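Local coordinates for endonuclease 2 (Arabidopsis thaliana, PDB 4CXP), which cleaves RNA and single-stranded DNA, and double-stranded DNA less efficiently, as a metal-dependent, glycosylated nuclease of the S1/P1 type I family, at residues L37-V47 and E113-F121; I161-Y170 and Y235-Y244. All coordinates share one frame; numbering follows the deposited sequence. Where two conformers were deposited one is given.

Contact 1 (L37-V47 and E113-F121); sequences LSSLCLWADRV and EALLFVSHF. With ZN (zinc ion), chain E; NAG (2-acetamido-2-deoxy-beta-D-glucopyranose), chain C; SO4 (sulfate ion), chain K.
The irregular loop 37-47, folded through a type I turn from Leu40 to Trp43, lies against helix 113-121 with the CA atoms of Cys41 and His120 only 5.4 Å apart. His120 does two jobs across this gap. Its ND1 donates to Cys41 O at 2.8 Å, a nearly straight bond (169°) that lies in the plane of the imidazole, while NE2 coordinates the zinc ion at 2.2 Å. CG stands anti to the backbone N (chi1 -175°), which carries the ring off the helix and over to the loop. Ala44 CB makes a CH-pi contact over one face of that ring, where a side chain no larger than a methyl allows loop and helix to come this close. Asp45 OD1 binds the same metal at 2.4 Å; His58 and Asp124 also bind it.

Toward the start of helix 113-121, Trp43 is wedged against Leu116 and Phe117. Its six-membered ring points an edge at Phe117, CZ3 standing over the centre of the phenyl face, in a T-shaped pair with planes at 66°. Leu116 CD1 covers one indole face and Val47 CG1 the other, while Trp43 NE1 donates to sulfate O3 at 3.0 Å. A water accepts from Ala44 N and donates to Leu40 O and Leu116 O, bridging loop and helix where the two backbones do not bond directly. The Cys41 disulfide to Cys10 fastens the loop to helix 3-15. With ND1 bonded to a carbonyl and NE2 to the metal, the imidazole is probably held in one orientation, and the carbonyl would probably make NE2 a somewhat stronger donor to the zinc.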
loop_
_atom_site.group_PDB
_atom_site.type_symbol
_atom_site.label_atom_id
_atom_site.label_comp_id
_atom_site.label_asym_id
_atom_site.label_seq_id
_atom_site.Cartn_x
_atom_site.Cartn_y
_atom_site.Cartn_z
ATOM N N LEU A 37 -0.548 -12.115 10.108
ATOM C CA LEU A 37 0.170 -10.911 9.748
ATOM C C LEU A 37 -0.790 -9.719 9.646
ATOM O O LEU A 37 -0.463 -8.603 10.054
ATOM C CB LEU A 37 0.905 -11.125 8.418
ATOM C CG LEU A 37 1.666 -9.916 7.863
ATOM C CD1 LEU A 37 2.771 -9.429 8.805
ATOM C CD2 LEU A 37 2.229 -10.281 6.504
ATOM N N SER A 38 -1.967 -9.947 9.074
ATOM C CA SER A 38 -2.935 -8.887 8.879
ATOM C C SER A 38 -3.417 -8.249 10.163
ATOM O O SER A 38 -3.853 -7.122 10.134
ATOM C CB SER A 38 -4.104 -9.368 8.023
ATOM O OG SER A 38 -5.019 -10.148 8.745
ATOM N N SER A 39 -3.257 -8.905 11.297
ATOM C CA SER A 39 -3.657 -8.306 12.564
ATOM C C SER A 39 -2.747 -7.154 12.979
ATOM O O SER A 39 -3.118 -6.380 13.831
ATOM C CB SER A 39 -3.713 -9.340 13.660
ATOM O OG SER A 39 -2.429 -9.732 14.045
ATOM N N LEU A 40 -1.574 -7.030 12.353
ATOM C CA LEU A 40 -0.600 -5.992 12.692
ATOM C C LEU A 40 -0.188 -5.130 11.492
ATOM O O LEU A 40 0.772 -4.385 11.552
ATOM C CB LEU A 40 0.635 -6.623 13.306
ATOM C CG LEU A 40 0.440 -7.072 14.748
ATOM C CD1 LEU A 40 1.620 -7.925 15.176
ATOM C CD2 LEU A 40 0.289 -5.878 15.692
ATOM N N CYS A 41 -0.954 -5.201 10.420
ATOM C CA CYS A 41 -0.513 -4.440 9.235
ATOM C C CYS A 41 -0.853 -2.949 9.294
ATOM O O CYS A 41 -0.473 -2.234 8.379
ATOM C CB CYS A 41 -0.937 -5.102 7.907
ATOM S SG CYS A 41 0.162 -6.495 7.539
ATOM N N LEU A 42 -1.443 -2.481 10.392
ATOM C CA LEU A 42 -1.581 -1.046 10.695
ATOM C C LEU A 42 -0.650 -0.579 11.821
ATOM O O LEU A 42 -0.638 0.606 12.154
ATOM C CB LEU A 42 -3.038 -0.666 11.020
ATOM C CG LEU A 42 -3.591 0.610 10.382
ATOM C CD1 LEU A 42 -3.583 0.601 8.878
ATOM C CD2 LEU A 42 -4.999 0.844 10.898
ATOM N N TRP A 43 0.166 -1.477 12.363
ATOM C CA TRP A 43 1.070 -1.106 13.443
ATOM C C TRP A 43 1.923 0.095 13.067
ATOM O O TRP A 43 2.094 1.006 13.869
ATOM C CB TRP A 43 1.962 -2.293 13.829
ATOM C CG TRP A 43 3.032 -1.945 14.802
ATOM C CD1 TRP A 43 2.935 -1.923 16.160
ATOM C CD2 TRP A 43 4.379 -1.564 14.489
ATOM N NE1 TRP A 43 4.125 -1.538 16.715
ATOM C CE2 TRP A 43 5.033 -1.318 15.714
ATOM C CE3 TRP A 43 5.096 -1.419 13.301
ATOM C CZ2 TRP A 43 6.353 -0.922 15.783
ATOM C CZ3 TRP A 43 6.406 -0.998 13.367
ATOM C CH2 TRP A 43 7.027 -0.768 14.603
ATOM N N ALA A 44 2.417 0.149 11.836
ATOM C CA ALA A 44 3.278 1.260 11.473
ATOM C C ALA A 44 2.563 2.602 11.613
ATOM O O ALA A 44 3.162 3.608 11.975
ATOM C CB ALA A 44 3.826 1.100 10.073
ATOM N N ASP A 45 1.276 2.643 11.283
ATOM C CA ASP A 45 0.542 3.896 11.453
ATOM C C ASP A 45 0.458 4.319 12.925
ATOM O O ASP A 45 0.411 5.513 13.199
ATOM C CB ASP A 45 -0.869 3.807 10.872
ATOM C CG ASP A 45 -0.949 4.074 9.405
ATOM O OD1 ASP A 45 0.027 4.465 8.757
ATOM O OD2 ASP A 45 -2.065 3.863 8.895
ATOM N N ARG A 46 0.490 3.352 13.834
ATOM C CA ARG A 46 0.362 3.608 15.268
ATOM C C ARG A 46 1.670 3.992 15.946
ATOM O O ARG A 46 1.678 4.219 17.136
ATOM C CB ARG A 46 -0.243 2.394 15.968
ATOM C CG ARG A 46 -1.686 2.154 15.585
ATOM C CD ARG A 46 -2.340 1.170 16.538
ATOM N NE ARG A 46 -1.754 -0.162 16.439
ATOM C CZ ARG A 46 -0.904 -0.694 17.315
ATOM N NH1 ARG A 46 -0.518 -0.017 18.405
ATOM N NH2 ARG A 46 -0.456 -1.917 17.100
ATOM N N VAL A 47 2.762 4.090 15.183
ATOM C CA VAL A 47 4.041 4.595 15.717
ATOM C C VAL A 47 4.517 5.857 14.994
ATOM O O VAL A 47 5.659 6.276 15.139
ATOM C CB VAL A 47 5.145 3.520 15.762
ATOM C CG1 VAL A 47 4.725 2.394 16.698
ATOM C CG2 VAL A 47 5.509 2.999 14.387
ATOM N N GLU A 113 9.796 -5.465 14.033
ATOM C CA GLU A 113 9.486 -4.150 13.475
ATOM C C GLU A 113 9.773 -4.118 11.983
ATOM O O GLU A 113 8.978 -3.575 11.219
ATOM C CB GLU A 113 10.240 -3.024 14.184
ATOM C CG GLU A 113 9.773 -2.809 15.609
ATOM C CD GLU A 113 10.300 -1.551 16.285
ATOM O OE1 GLU A 113 11.202 -0.875 15.737
ATOM O OE2 GLU A 113 9.798 -1.245 17.393
ATOM N N ALA A 114 10.885 -4.684 11.527
ATOM C CA ALA A 114 11.190 -4.625 10.102
ATOM C C ALA A 114 10.097 -5.321 9.285
ATOM O O ALA A 114 9.699 -4.814 8.236
ATOM C CB ALA A 114 12.542 -5.240 9.796
ATOM N N LEU A 115 9.616 -6.469 9.758
ATOM C CA LEU A 115 8.534 -7.179 9.072
ATOM C C LEU A 115 7.275 -6.321 9.015
ATOM O O LEU A 115 6.616 -6.235 7.974
ATOM C CB LEU A 115 8.258 -8.513 9.779
ATOM C CG LEU A 115 7.065 -9.285 9.223
ATOM C CD1 LEU A 115 7.244 -9.668 7.745
ATOM C CD2 LEU A 115 6.804 -10.507 10.090
ATOM N N LEU A 116 6.915 -5.711 10.136
ATOM C CA LEU A 116 5.697 -4.923 10.195
ATOM C C LEU A 116 5.800 -3.660 9.354
ATOM O O LEU A 116 4.820 -3.246 8.727
ATOM C CB LEU A 116 5.333 -4.611 11.651
ATOM C CG LEU A 116 5.083 -5.834 12.541
ATOM C CD1 LEU A 116 4.678 -5.379 13.923
ATOM C CD2 LEU A 116 4.030 -6.776 11.952
ATOM N N PHE A 117 6.973 -3.050 9.333
ATOM C CA PHE A 117 7.198 -1.893 8.481
ATOM C C PHE A 117 7.151 -2.282 7.000
ATOM O O PHE A 117 6.480 -1.629 6.220
ATOM C CB PHE A 117 8.549 -1.233 8.791
ATOM C CG PHE A 117 8.557 -0.297 9.976
ATOM C CD1 PHE A 117 7.640 0.741 10.082
ATOM C CD2 PHE A 117 9.542 -0.412 10.958
ATOM C CE1 PHE A 117 7.703 1.643 11.126
ATOM C CE2 PHE A 117 9.605 0.486 12.006
ATOM C CZ PHE A 117 8.692 1.513 12.094
ATOM N N VAL A 118 7.854 -3.336 6.594
ATOM C CA VAL A 118 7.852 -3.628 5.191
ATOM C C VAL A 118 6.438 -4.040 4.724
ATOM O O VAL A 118 6.042 -3.700 3.608
ATOM C CB VAL A 118 8.982 -4.607 4.853
ATOM C CG1 VAL A 118 8.566 -6.035 5.121
ATOM C CG2 VAL A 118 9.425 -4.406 3.428
ATOM N N SER A 119 5.680 -4.727 5.572
ATOM C CA SER A 119 4.342 -5.144 5.215
ATOM C C SER A 119 3.439 -3.933 5.007
ATOM O O SER A 119 2.707 -3.847 4.026
ATOM C CB SER A 119 3.789 -6.078 6.286
ATOM O OG SER A 119 4.558 -7.280 6.329
ATOM N N HIS A 120 3.486 -2.994 5.931
ATOM C CA HIS A 120 2.685 -1.787 5.817
ATOM C C HIS A 120 3.139 -0.925 4.636
ATOM O O HIS A 120 2.311 -0.440 3.867
ATOM C CB HIS A 120 2.789 -0.971 7.114
ATOM C CG HIS A 120 1.914 0.231 7.128
ATOM N ND1 HIS A 120 0.622 0.199 7.590
ATOM C CD2 HIS A 120 2.147 1.509 6.752
ATOM C CE1 HIS A 120 0.093 1.407 7.480
ATOM N NE2 HIS A 120 1.001 2.226 6.986
ATOM N N PHE A 121 4.439 -0.709 4.509
ATOM C CA PHE A 121 4.951 0.173 3.463
ATOM C C PHE A 121 4.773 -0.409 2.064
ATOM O O PHE A 121 4.517 0.347 1.126
ATOM C CB PHE A 121 6.412 0.538 3.744
ATOM C CG PHE A 121 6.607 1.386 4.982
ATOM C CD1 PHE A 121 5.689 2.339 5.363
ATOM C CD2 PHE A 121 7.746 1.232 5.751
ATOM C CE1 PHE A 121 5.890 3.102 6.499
ATOM C CE2 PHE A 121 7.951 1.995 6.889
ATOM C CZ PHE A 121 7.014 2.928 7.261
HETATM ZN ZN ZN E . 0.742 4.340 6.477
HETATM C C1 NAG C . 10.591 -5.472 18.775
HETATM C C2 NAG C . 10.668 -5.702 20.268
HETATM C C3 NAG C . 9.280 -6.012 20.823
HETATM C C4 NAG C . 8.285 -4.921 20.438
HETATM C C5 NAG C . 8.298 -4.762 18.918
HETATM C C6 NAG C . 7.383 -3.642 18.431
HETATM C C7 NAG C . 12.816 -6.537 21.236
HETATM C C8 NAG C . 13.128 -5.179 21.779
HETATM N N2 NAG C . 11.675 -6.731 20.562
HETATM O O3 NAG C . 9.339 -6.189 22.226
HETATM O O4 NAG C . 6.997 -5.351 20.817
HETATM O O5 NAG C . 9.600 -4.486 18.494
HETATM O O6 NAG C . 7.863 -2.389 18.842
HETATM O O7 NAG C . 13.624 -7.461 21.467
HETATM S S SO4 K . 2.761 -1.230 20.289
HETATM O O1 SO4 K . 2.064 -0.338 19.355
HETATM O O2 SO4 K . 3.111 -0.456 21.501
HETATM O O3 SO4 K . 3.988 -1.773 19.683
HETATM O O4 SO4 K . 1.869 -2.348 20.664
HETATM O O HOH W 1 2.559 -2.426 10.280
#

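Contact 2 (I161-Y170 and Y235-Y244); sequences IIETAEADLY and YFYSRLPIVY. With NAG (2-acetamido-2-deoxy-beta-D-glucopyranose), chain D.
Tyr170 OH and Tyr244 OH meet in a hydrogen bond of 2.7 Å. The two phenols come from opposite directions, and Tyr244 OH lies at the edge of the Tyr170 ring, in its plane. The acetamide methyl C8 of an N-acetylglucosamine sits over the centre of one Tyr244 face, and Leu240 CG packs on the opposite face, so the flat ring is sandwiched between sugar and protein. Were Tyr244 cut back to an alanine, the Tyr170 hydroxyl would probably lose this partner, and a gap would be likely to open between the sugar's acetamide and Leu240.

Beyond the two hydroxyls, helices 161-169 and 235-244 cross at -102° with their axes 10.8 Å apart, and the packing is knobs-into-holes in both directions within this largely helical S1/P1 nuclease fold. Ile161 is a knob among Tyr235, Phe236, Leu240 and Val243; its branched CB sends CG2 to Leu240 CD1 (3.8 Å) while CD1 reaches on to Val243 CG2. In return Phe236 fills the hole formed by Ile161, Thr164, Ala165 and Leu169. A chi1 of 174° sets its CG opposite the backbone N and beside the carbonyl carbon, which sends the ring across to the other helix, its edge turned to Ile161 O with CE1 3.5 Å away. The small Ala165 admits this ring, its CB being 3.9 Å from Phe236 CZ. Leu169 and Leu240 reach toward each other tip to tip, CD1 to CD2 at a tight 3.4 Å. Val243 CG1 touches Ile162 CG1, and Ile162 in turn rests on Trp1, a residue that binds zinc.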
loop_
_atom_site.group_PDB
_atom_site.type_symbol
_atom_site.label_atom_id
_atom_site.label_comp_id
_atom_site.label_asym_id
_atom_site.label_seq_id
_atom_site.Cartn_x
_atom_site.Cartn_y
_atom_site.Cartn_z
ATOM N N ILE A 161 -13.603 4.543 -0.625
ATOM C CA ILE A 161 -13.950 3.644 -1.720
ATOM C C ILE A 161 -14.069 2.205 -1.187
ATOM O O ILE A 161 -15.053 1.513 -1.446
ATOM C CB ILE A 161 -12.951 3.718 -2.884
ATOM C CG1 ILE A 161 -12.992 5.101 -3.546
ATOM C CG2 ILE A 161 -13.238 2.622 -3.885
ATOM C CD1 ILE A 161 -11.819 5.356 -4.461
ATOM N N ILE A 162 -13.052 1.758 -0.456
ATOM C CA ILE A 162 -13.052 0.390 0.042
ATOM C C ILE A 162 -14.223 0.142 1.001
ATOM O O ILE A 162 -14.897 -0.880 0.906
ATOM C CB ILE A 162 -11.703 0.058 0.703
ATOM C CG1 ILE A 162 -10.587 0.061 -0.343
ATOM C CG2 ILE A 162 -11.767 -1.293 1.410
ATOM C CD1 ILE A 162 -9.200 0.059 0.264
ATOM N N GLU A 163 -14.453 1.073 1.917
ATOM C CA GLU A 163 -15.528 0.908 2.891
ATOM C C GLU A 163 -16.888 0.846 2.218
ATOM O O GLU A 163 -17.755 0.068 2.626
ATOM C CB GLU A 163 -15.505 2.051 3.903
ATOM C CG GLU A 163 -14.398 2.007 4.921
ATOM C CD GLU A 163 -14.243 3.342 5.671
ATOM O OE1 GLU A 163 -14.855 4.366 5.275
ATOM O OE2 GLU A 163 -13.467 3.390 6.633
ATOM N N THR A 164 -17.110 1.693 1.226
ATOM C CA THR A 164 -18.383 1.712 0.529
ATOM C C THR A 164 -18.567 0.428 -0.253
ATOM O O THR A 164 -19.660 -0.141 -0.290
ATOM C CB THR A 164 -18.481 2.964 -0.349
ATOM O OG1 THR A 164 -18.351 4.115 0.486
ATOM C CG2 THR A 164 -19.785 3.011 -1.088
ATOM N N ALA A 165 -17.501 -0.062 -0.885
ATOM C CA ALA A 165 -17.585 -1.348 -1.568
ATOM C C ALA A 165 -17.891 -2.485 -0.584
ATOM O O ALA A 165 -18.748 -3.332 -0.850
ATOM C CB ALA A 165 -16.318 -1.638 -2.335
ATOM N N GLU A 166 -17.203 -2.496 0.554
ATOM C CA GLU A 166 -17.413 -3.561 1.539
ATOM C C GLU A 166 -18.869 -3.620 1.968
ATOM O O GLU A 166 -19.430 -4.704 2.103
ATOM C CB GLU A 166 -16.490 -3.343 2.721
ATOM C CG GLU A 166 -16.607 -4.352 3.845
ATOM C CD GLU A 166 -15.755 -3.988 5.072
ATOM O OE1 GLU A 166 -15.219 -2.859 5.122
ATOM O OE2 GLU A 166 -15.649 -4.806 6.020
ATOM N N ALA A 167 -19.472 -2.458 2.192
ATOM C CA ALA A 167 -20.869 -2.391 2.598
ATOM C C ALA A 167 -21.812 -2.729 1.439
ATOM O O ALA A 167 -22.599 -3.666 1.528
ATOM C CB ALA A 167 -21.181 -1.006 3.156
ATOM N N ASP A 168 -21.763 -1.956 0.369
ATOM C CA ASP A 168 -22.778 -2.012 -0.655
ATOM C C ASP A 168 -22.623 -3.210 -1.556
ATOM O O ASP A 168 -23.622 -3.798 -1.980
ATOM C CB ASP A 168 -22.780 -0.767 -1.564
ATOM C CG ASP A 168 -23.251 0.508 -0.916
ATOM O OD1 ASP A 168 -23.388 0.584 0.312
ATOM O OD2 ASP A 168 -23.480 1.488 -1.708
ATOM N N LEU A 169 -21.398 -3.534 -1.945
ATOM C CA LEU A 169 -21.158 -4.603 -2.914
ATOM C C LEU A 169 -20.934 -5.948 -2.240
ATOM O O LEU A 169 -21.358 -6.973 -2.765
ATOM C CB LEU A 169 -19.976 -4.273 -3.839
ATOM C CG LEU A 169 -20.099 -2.960 -4.595
ATOM C CD1 LEU A 169 -18.861 -2.745 -5.439
ATOM C CD2 LEU A 169 -21.350 -2.909 -5.450
ATOM N N TYR A 170 -20.279 -5.950 -1.078
ATOM C CA TYR A 170 -19.924 -7.178 -0.403
ATOM C C TYR A 170 -20.745 -7.423 0.852
ATOM O O TYR A 170 -20.469 -8.372 1.593
ATOM C CB TYR A 170 -18.407 -7.270 -0.115
ATOM C CG TYR A 170 -17.610 -7.290 -1.404
ATOM C CD1 TYR A 170 -17.390 -8.472 -2.097
ATOM C CD2 TYR A 170 -17.121 -6.129 -1.959
ATOM C CE1 TYR A 170 -16.703 -8.487 -3.299
ATOM C CE2 TYR A 170 -16.444 -6.136 -3.153
ATOM C CZ TYR A 170 -16.234 -7.304 -3.832
ATOM O OH TYR A 170 -15.544 -7.303 -5.014
ATOM N N TYR A 235 -17.869 8.115 -9.927
ATOM C CA TYR A 235 -16.471 8.027 -9.511
ATOM C C TYR A 235 -16.185 6.674 -8.863
ATOM O O TYR A 235 -15.174 6.048 -9.138
ATOM C CB TYR A 235 -16.132 9.183 -8.575
ATOM C CG TYR A 235 -14.653 9.349 -8.279
ATOM C CD1 TYR A 235 -14.027 8.662 -7.245
ATOM C CD2 TYR A 235 -13.870 10.208 -9.046
ATOM C CE1 TYR A 235 -12.698 8.847 -6.973
ATOM C CE2 TYR A 235 -12.522 10.393 -8.785
ATOM C CZ TYR A 235 -11.948 9.724 -7.728
ATOM O OH TYR A 235 -10.630 9.881 -7.401
ATOM N N PHE A 236 -17.068 6.239 -7.977
ATOM C CA PHE A 236 -16.931 4.973 -7.296
ATOM C C PHE A 236 -16.755 3.820 -8.265
ATOM O O PHE A 236 -15.787 3.066 -8.172
ATOM C CB PHE A 236 -18.145 4.764 -6.386
ATOM C CG PHE A 236 -18.182 3.415 -5.719
ATOM C CD1 PHE A 236 -17.315 3.099 -4.700
ATOM C CD2 PHE A 236 -19.089 2.458 -6.130
ATOM C CE1 PHE A 236 -17.368 1.867 -4.075
ATOM C CE2 PHE A 236 -19.148 1.227 -5.524
ATOM C CZ PHE A 236 -18.282 0.922 -4.491
ATOM N N TYR A 237 -17.702 3.630 -9.177
ATOM C CA TYR A 237 -17.648 2.464 -10.048
ATOM C C TYR A 237 -16.484 2.528 -11.012
ATOM O O TYR A 237 -15.914 1.507 -11.365
ATOM C CB TYR A 237 -18.963 2.276 -10.804
ATOM C CG TYR A 237 -20.097 1.813 -9.934
ATOM C CD1 TYR A 237 -20.049 0.599 -9.312
ATOM C CD2 TYR A 237 -21.230 2.591 -9.784
ATOM C CE1 TYR A 237 -21.104 0.175 -8.527
ATOM C CE2 TYR A 237 -22.287 2.178 -9.013
ATOM C CZ TYR A 237 -22.214 0.972 -8.370
ATOM O OH TYR A 237 -23.263 0.528 -7.597
ATOM N N SER A 238 -16.114 3.718 -11.447
ATOM C CA SER A 238 -15.024 3.826 -12.392
ATOM C C SER A 238 -13.656 3.651 -11.742
ATOM O O SER A 238 -12.747 3.182 -12.402
ATOM C CB SER A 238 -15.093 5.116 -13.179
ATOM O OG SER A 238 -14.997 6.238 -12.371
ATOM N N ARG A 239 -13.507 4.015 -10.466
ATOM C CA ARG A 239 -12.227 3.894 -9.776
ATOM C C ARG A 239 -12.076 2.593 -9.013
ATOM O O ARG A 239 -10.955 2.234 -8.665
ATOM C CB ARG A 239 -11.974 5.098 -8.853
ATOM C CG ARG A 239 -11.406 6.307 -9.555
ATOM C CD ARG A 239 -12.245 6.857 -10.694
ATOM N NE ARG A 239 -11.626 8.069 -11.200
ATOM C CZ ARG A 239 -12.120 8.812 -12.162
ATOM N NH1 ARG A 239 -13.217 8.424 -12.789
ATOM N NH2 ARG A 239 -11.495 9.919 -12.490
ATOM N N LEU A 240 -13.150 1.866 -8.767
ATOM C CA LEU A 240 -13.018 0.652 -8.014
ATOM C C LEU A 240 -12.067 -0.361 -8.672
ATOM O O LEU A 240 -11.273 -0.964 -7.954
ATOM C CB LEU A 240 -14.389 0.081 -7.701
ATOM C CG LEU A 240 -14.416 -1.104 -6.731
ATOM C CD1 LEU A 240 -13.834 -0.822 -5.357
ATOM C CD2 LEU A 240 -15.861 -1.558 -6.605
ATOM N N PRO A 241 -12.078 -0.533 -10.014
ATOM C CA PRO A 241 -11.137 -1.499 -10.574
ATOM C C PRO A 241 -9.681 -1.174 -10.311
ATOM O O PRO A 241 -8.878 -2.083 -10.142
ATOM C CB PRO A 241 -11.468 -1.509 -12.072
ATOM C CG PRO A 241 -12.891 -1.085 -12.138
ATOM C CD PRO A 241 -13.034 -0.071 -11.031
ATOM N N ILE A 242 -9.330 0.099 -10.255
ATOM C CA ILE A 242 -7.931 0.448 -10.000
ATOM C C ILE A 242 -7.610 0.230 -8.520
ATOM O O ILE A 242 -6.501 -0.184 -8.214
ATOM C CB ILE A 242 -7.516 1.842 -10.565
ATOM C CG1 ILE A 242 -6.069 2.198 -10.236
ATOM C CG2 ILE A 242 -8.329 2.949 -9.977
ATOM C CD1 ILE A 242 -5.047 1.213 -10.726
ATOM N N VAL A 243 -8.555 0.471 -7.616
ATOM C CA VAL A 243 -8.349 0.096 -6.232
ATOM C C VAL A 243 -8.094 -1.418 -6.129
ATOM O O VAL A 243 -7.150 -1.856 -5.477
ATOM C CB VAL A 243 -9.512 0.569 -5.352
ATOM C CG1 VAL A 243 -9.431 -0.031 -3.956
ATOM C CG2 VAL A 243 -9.511 2.096 -5.290
ATOM N N TYR A 244 -8.950 -2.218 -6.762
ATOM C CA TYR A 244 -8.742 -3.663 -6.779
ATOM C C TYR A 244 -7.344 -4.030 -7.290
ATOM O O TYR A 244 -6.656 -4.857 -6.708
ATOM C CB TYR A 244 -9.782 -4.343 -7.641
ATOM C CG TYR A 244 -11.216 -4.372 -7.160
ATOM C CD1 TYR A 244 -11.582 -4.292 -5.827
ATOM C CD2 TYR A 244 -12.222 -4.572 -8.091
ATOM C CE1 TYR A 244 -12.913 -4.411 -5.442
ATOM C CE2 TYR A 244 -13.553 -4.707 -7.713
ATOM C CZ TYR A 244 -13.879 -4.630 -6.385
ATOM O OH TYR A 244 -15.197 -4.802 -5.975
HETATM C C1 NAG D . -12.925 -9.925 -10.846
HETATM C C2 NAG D . -13.442 -8.561 -10.401
HETATM C C3 NAG D . -14.839 -8.333 -10.960
HETATM C C4 NAG D . -14.831 -8.513 -12.468
HETATM C C5 NAG D . -14.198 -9.849 -12.840
HETATM C C6 NAG D . -14.046 -10.048 -14.344
HETATM C C7 NAG D . -12.379 -8.004 -8.291
HETATM C C8 NAG D . -12.479 -7.930 -6.801
HETATM N N2 NAG D . -13.436 -8.438 -8.959
HETATM O O3 NAG D . -15.289 -7.041 -10.599
HETATM O O4 NAG D . -16.166 -8.448 -12.928
HETATM O O5 NAG D . -12.904 -9.934 -12.266
HETATM O O6 NAG D . -13.261 -9.017 -14.897
HETATM O O7 NAG D . -11.311 -7.718 -8.853
HETATM O O HOH W 2 -23.012 0.240 -4.799
#

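Starting from the N terminus, the chain passes through helices 3-15 and 19-28 before the loop of contact 1, which is closed when helix 111-124 returns to it some 66 residues on. Contact 2 opens later, where helix 153-169 ends, and closes after 64 intervening residues, mostly helical, when the long helix 233-262 arrives. The two are therefore in series, neither nested nor crossed, with centres 24 Å apart and nearest atoms about 10 Å apart. The helices still link them: helix 233-262 enters contact 2 and, near its other end, packs with Leu254 and Leu258 on helix 111-124, while helix 3-15 adjoins the loop of contact 1 and brings Glu4 close to Ile162.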